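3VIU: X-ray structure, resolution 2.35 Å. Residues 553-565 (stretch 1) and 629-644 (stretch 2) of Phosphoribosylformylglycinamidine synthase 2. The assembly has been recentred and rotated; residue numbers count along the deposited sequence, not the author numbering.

Stretch 1 (553-565) AEMGFRRPGEVLL
Stretch 2 629-644: ALAEMTFPYGVGATVE

The contact between the two stretches, which buries 779 Å² summed over both sides, centres on the ring of Phe 557. Its CA-to-CB bond points toward stretch 2, and with chi1 -70° (m) and chi2 -42° the ring lies against Met 633, a selenomethionine. Met 633 CB sits over one face, 3.6 Å from the centroid of the Phe 557 ring and 14° off its normal, a CH-pi contact that the m, t conformation of Met 633 (chi3 91°) supplements with an oblique approach of its selenium, SE, 4.5 Å from the same centroid. Thr 634 CG2 and Val 639 O lie at the ring edge, the latter 3.4 Å from Phe 557 CD2. Ala 641 CB packs 3.6 Å from Phe 557 CE2, and Val 639 CG1 (chi1 t) 3.7 Å from Phe 557 CB.

The apolar cluster continues through Leu 564, on a strand that includes residues 563-565. In its t, p rotamer it brings CD2 to 3.6 Å from Val 643 CG1, on the strand 641-644, and 3.9 Å from Leu 630 CD1, on the helix. The register advances in the same sense along both stretches while the backbones diverge: CA-CA distances are 4.5 Å for Gly 556 and Met 633, 6.1 Å for Arg 558 and Tyr 637, and 8.0 Å for Leu 564 and Val 643.

At the closest pair, Gly 556 (phi/psi -71/135) has no side chain, and an ideal CB would fall only 2.7 Å from Pro 636 CB. Its CA instead makes a CA-H...O contact of 3.4 Å with Met 633 O. That carbonyl also accepts a nearly linear hydrogen bond from Phe 557 N (2.8 Å, 173°), anchoring the extended backbone of Phe 557 (-65/126). Water 1 reinforces the junction: it donates to Phe 557 O (2.7 Å) and Met 633 O (2.8 Å) and accepts from Tyr 637 N (3.0 Å). From the residue before Gly 556, the selenomethionine Met 555 (p, t, m) starts sideways but brings its CE to 3.0 Å from Glu 632 O.

Tyr 637 (-121/1, chi1 m, chi2 -82°) forms the polar edge. Arg 558 (chi1 -101°, between wells, then t, m, chi4 -173°) lays CG over one face of the Tyr 637 ring, 3.5 Å from the centroid, while Tyr 637 OH donates a short hydrogen bond of 2.6 Å to Glu 554 OE2. The other carboxylate oxygen, OE1 of Glu 554 (p, t, chi3 87°), forms a salt bridge with Arg 558 NH2 at 3.4 Å, well out of the guanidinium plane and thus purely electrostatic.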

# COMPACT_ATOMS: atom_id res chain seq x y z
N ALA A 553 6.02 -9.09 19.61
CA ALA A 553 7.47 -9.10 19.58
C ALA A 553 7.94 -7.88 18.82
O ALA A 553 7.27 -7.41 17.91
CB ALA A 553 7.97 -10.37 18.89
N GLU A 554 9.07 -7.33 19.23
CA GLU A 554 9.63 -6.19 18.53
C GLU A 554 11.05 -6.57 18.16
O GLU A 554 11.59 -7.56 18.67
CB GLU A 554 9.56 -4.91 19.37
CG GLU A 554 10.14 -4.96 20.76
CD GLU A 554 9.87 -3.66 21.52
OE1 GLU A 554 8.80 -3.53 22.15
OE2 GLU A 554 10.73 -2.75 21.46
N MSE A 555 11.66 -5.81 17.27
CA MSE A 555 13.00 -6.13 16.79
C MSE A 555 14.18 -5.79 17.69
O MSE A 555 15.23 -6.42 17.58
CB MSE A 555 13.22 -5.44 15.46
CG MSE A 555 13.38 -3.94 15.62
SE MSE A 555 13.91 -3.12 13.99
CE MSE A 555 15.66 -3.91 13.84
N GLY A 556 14.03 -4.80 18.56
CA GLY A 556 15.15 -4.40 19.39
C GLY A 556 15.61 -5.33 20.51
O GLY A 556 14.80 -5.88 21.25
N PHE A 557 16.93 -5.51 20.62
CA PHE A 557 17.45 -6.32 21.71
C PHE A 557 17.06 -5.53 22.95
O PHE A 557 17.38 -4.35 23.07
CB PHE A 557 18.97 -6.46 21.63
CG PHE A 557 19.45 -7.30 20.48
CD1 PHE A 557 18.80 -8.48 20.14
CD2 PHE A 557 20.58 -6.92 19.76
CE1 PHE A 557 19.26 -9.28 19.10
CE2 PHE A 557 21.06 -7.71 18.72
CZ PHE A 557 20.40 -8.90 18.38
N ARG A 558 16.37 -6.17 23.89
CA ARG A 558 15.93 -5.45 25.07
C ARG A 558 16.73 -5.65 26.34
O ARG A 558 16.68 -4.81 27.24
CB ARG A 558 14.45 -5.76 25.33
CG ARG A 558 13.54 -4.63 24.85
CD ARG A 558 12.07 -4.95 25.03
NE ARG A 558 11.61 -5.95 24.08
CZ ARG A 558 10.34 -6.32 23.94
NH1 ARG A 558 10.00 -7.24 23.06
NH2 ARG A 558 9.40 -5.76 24.70
N ARG A 559 17.47 -6.75 26.42
CA ARG A 559 18.26 -7.04 27.61
C ARG A 559 19.43 -7.95 27.31
O ARG A 559 19.40 -8.75 26.38
CB ARG A 559 17.37 -7.69 28.68
CG ARG A 559 16.37 -8.70 28.11
CD ARG A 559 15.63 -9.50 29.19
NE ARG A 559 14.86 -8.66 30.10
CZ ARG A 559 15.33 -8.18 31.25
NH1 ARG A 559 16.58 -8.44 31.64
NH2 ARG A 559 14.55 -7.43 32.03
N PRO A 560 20.50 -7.83 28.11
CA PRO A 560 21.70 -8.67 27.92
C PRO A 560 21.47 -10.10 28.43
O PRO A 560 20.62 -10.32 29.29
CB PRO A 560 22.76 -7.93 28.73
CG PRO A 560 21.96 -7.34 29.86
CD PRO A 560 20.74 -6.81 29.14
N GLY A 561 22.23 -11.05 27.88
CA GLY A 561 22.12 -12.43 28.33
C GLY A 561 21.11 -13.32 27.62
O GLY A 561 21.00 -14.51 27.93
N GLU A 562 20.36 -12.77 26.68
CA GLU A 562 19.39 -13.57 25.95
C GLU A 562 20.10 -14.35 24.86
O GLU A 562 21.06 -13.86 24.26
CB GLU A 562 18.30 -12.67 25.34
CG GLU A 562 17.30 -12.14 26.36
CD GLU A 562 16.12 -11.41 25.73
OE1 GLU A 562 15.11 -11.23 26.43
OE2 GLU A 562 16.21 -11.01 24.54
N VAL A 563 19.66 -15.58 24.62
CA VAL A 563 20.27 -16.39 23.57
C VAL A 563 19.71 -15.89 22.24
O VAL A 563 18.50 -15.69 22.11
CB VAL A 563 19.96 -17.90 23.74
CG1 VAL A 563 20.67 -18.70 22.66
CG2 VAL A 563 20.39 -18.38 25.12
N LEU A 564 20.59 -15.69 21.27
CA LEU A 564 20.21 -15.19 19.95
C LEU A 564 20.28 -16.30 18.90
O LEU A 564 21.35 -16.84 18.63
CB LEU A 564 21.14 -14.03 19.56
CG LEU A 564 21.07 -13.47 18.13
CD1 LEU A 564 19.64 -13.07 17.80
CD2 LEU A 564 22.02 -12.28 17.99
N LEU A 565 19.14 -16.64 18.31
CA LEU A 565 19.09 -17.69 17.30
C LEU A 565 18.70 -17.18 15.90
O LEU A 565 18.24 -16.04 15.74
CB LEU A 565 18.07 -18.77 17.70
CG LEU A 565 18.20 -19.55 19.00
CD1 LEU A 565 17.77 -18.69 20.19
CD2 LEU A 565 17.31 -20.79 18.90
N ALA A 629 20.90 -6.87 9.49
CA ALA A 629 19.76 -7.20 10.34
C ALA A 629 20.20 -7.12 11.79
O ALA A 629 19.52 -6.52 12.63
CB ALA A 629 19.26 -8.60 10.03
N LEU A 630 21.35 -7.72 12.08
CA LEU A 630 21.93 -7.74 13.41
C LEU A 630 22.13 -6.32 13.95
O LEU A 630 21.75 -6.03 15.09
CB LEU A 630 23.26 -8.48 13.36
CG LEU A 630 23.52 -9.72 14.22
CD1 LEU A 630 22.26 -10.53 14.48
CD2 LEU A 630 24.55 -10.56 13.50
N ALA A 631 22.69 -5.44 13.14
CA ALA A 631 22.93 -4.07 13.59
C ALA A 631 21.63 -3.31 13.89
O ALA A 631 21.57 -2.52 14.84
CB ALA A 631 23.75 -3.30 12.55
N GLU A 632 20.60 -3.55 13.09
CA GLU A 632 19.32 -2.88 13.30
C GLU A 632 18.69 -3.23 14.64
O GLU A 632 17.92 -2.45 15.19
CB GLU A 632 18.34 -3.23 12.17
CG GLU A 632 18.72 -2.62 10.82
CD GLU A 632 17.75 -2.98 9.71
OE1 GLU A 632 17.39 -2.08 8.92
OE2 GLU A 632 17.36 -4.16 9.62
N MSE A 633 19.04 -4.39 15.18
CA MSE A 633 18.46 -4.82 16.44
C MSE A 633 19.09 -4.17 17.66
O MSE A 633 18.51 -4.19 18.74
CB MSE A 633 18.52 -6.34 16.56
CG MSE A 633 17.70 -7.06 15.49
SE MSE A 633 17.95 -8.98 15.51
CE MSE A 633 16.52 -9.49 16.72
N THR A 634 20.27 -3.59 17.48
CA THR A 634 20.97 -2.94 18.58
C THR A 634 20.58 -1.46 18.73
O THR A 634 20.81 -0.85 19.78
CB THR A 634 22.47 -3.00 18.35
OG1 THR A 634 22.83 -2.07 17.32
CG2 THR A 634 22.89 -4.39 17.91
N PHE A 635 19.98 -0.88 17.69
CA PHE A 635 19.59 0.53 17.72
C PHE A 635 18.48 0.96 18.69
O PHE A 635 18.63 1.95 19.41
CB PHE A 635 19.19 0.99 16.31
CG PHE A 635 20.27 0.83 15.28
CD1 PHE A 635 21.62 0.91 15.63
CD2 PHE A 635 19.94 0.66 13.94
CE1 PHE A 635 22.62 0.82 14.67
CE2 PHE A 635 20.94 0.57 12.96
CZ PHE A 635 22.28 0.65 13.32
N PRO A 636 17.34 0.24 18.71
CA PRO A 636 16.24 0.61 19.60
C PRO A 636 16.54 0.83 21.08
O PRO A 636 16.05 1.80 21.67
CB PRO A 636 15.21 -0.50 19.36
CG PRO A 636 15.44 -0.84 17.92
CD PRO A 636 16.96 -0.91 17.87
N TYR A 637 17.33 -0.05 21.69
CA TYR A 637 17.64 0.06 23.12
C TYR A 637 19.12 0.19 23.43
O TYR A 637 19.50 0.26 24.60
CB TYR A 637 17.09 -1.14 23.87
CG TYR A 637 15.59 -1.25 23.81
CD1 TYR A 637 14.78 -0.50 24.67
CD2 TYR A 637 14.96 -2.07 22.87
CE1 TYR A 637 13.40 -0.58 24.61
CE2 TYR A 637 13.58 -2.15 22.79
CZ TYR A 637 12.80 -1.40 23.67
OH TYR A 637 11.43 -1.49 23.61
N GLY A 638 19.97 0.20 22.41
CA GLY A 638 21.40 0.33 22.65
C GLY A 638 22.03 -0.89 23.30
O GLY A 638 23.02 -0.78 24.02
N VAL A 639 21.45 -2.06 23.06
CA VAL A 639 21.95 -3.32 23.59
C VAL A 639 22.64 -4.06 22.44
O VAL A 639 22.02 -4.32 21.40
CB VAL A 639 20.78 -4.17 24.14
CG1 VAL A 639 21.24 -5.58 24.45
CG2 VAL A 639 20.21 -3.50 25.39
N GLY A 640 23.93 -4.38 22.62
CA GLY A 640 24.68 -5.05 21.57
C GLY A 640 24.52 -6.56 21.50
O GLY A 640 23.64 -7.12 22.15
N ALA A 641 25.38 -7.22 20.72
CA ALA A 641 25.33 -8.68 20.59
C ALA A 641 26.70 -9.26 20.28
O ALA A 641 27.57 -8.57 19.75
CB ALA A 641 24.33 -9.08 19.52
N THR A 642 26.87 -10.53 20.63
CA THR A 642 28.12 -11.26 20.39
C THR A 642 27.74 -12.60 19.77
O THR A 642 27.01 -13.38 20.37
CB THR A 642 28.89 -11.51 21.71
OG1 THR A 642 29.21 -10.25 22.33
CG2 THR A 642 30.18 -12.25 21.42
N VAL A 643 28.24 -12.86 18.57
CA VAL A 643 27.89 -14.08 17.88
C VAL A 643 29.02 -14.66 17.04
O VAL A 643 30.08 -14.07 16.91
CB VAL A 643 26.70 -13.84 16.93
CG1 VAL A 643 25.51 -13.26 17.70
CG2 VAL A 643 27.11 -12.88 15.83
N GLU A 644 28.75 -15.82 16.46
CA GLU A 644 29.71 -16.47 15.58
C GLU A 644 29.05 -16.83 14.26
O GLU A 644 27.99 -17.45 14.23
CB GLU A 644 30.25 -17.76 16.19
CG GLU A 644 31.04 -18.57 15.17
CD GLU A 644 31.14 -20.04 15.50
OE1 GLU A 644 30.08 -20.66 15.71
OE2 GLU A 644 32.27 -20.57 15.54
O HOH W 1 18.39 -2.74 21.10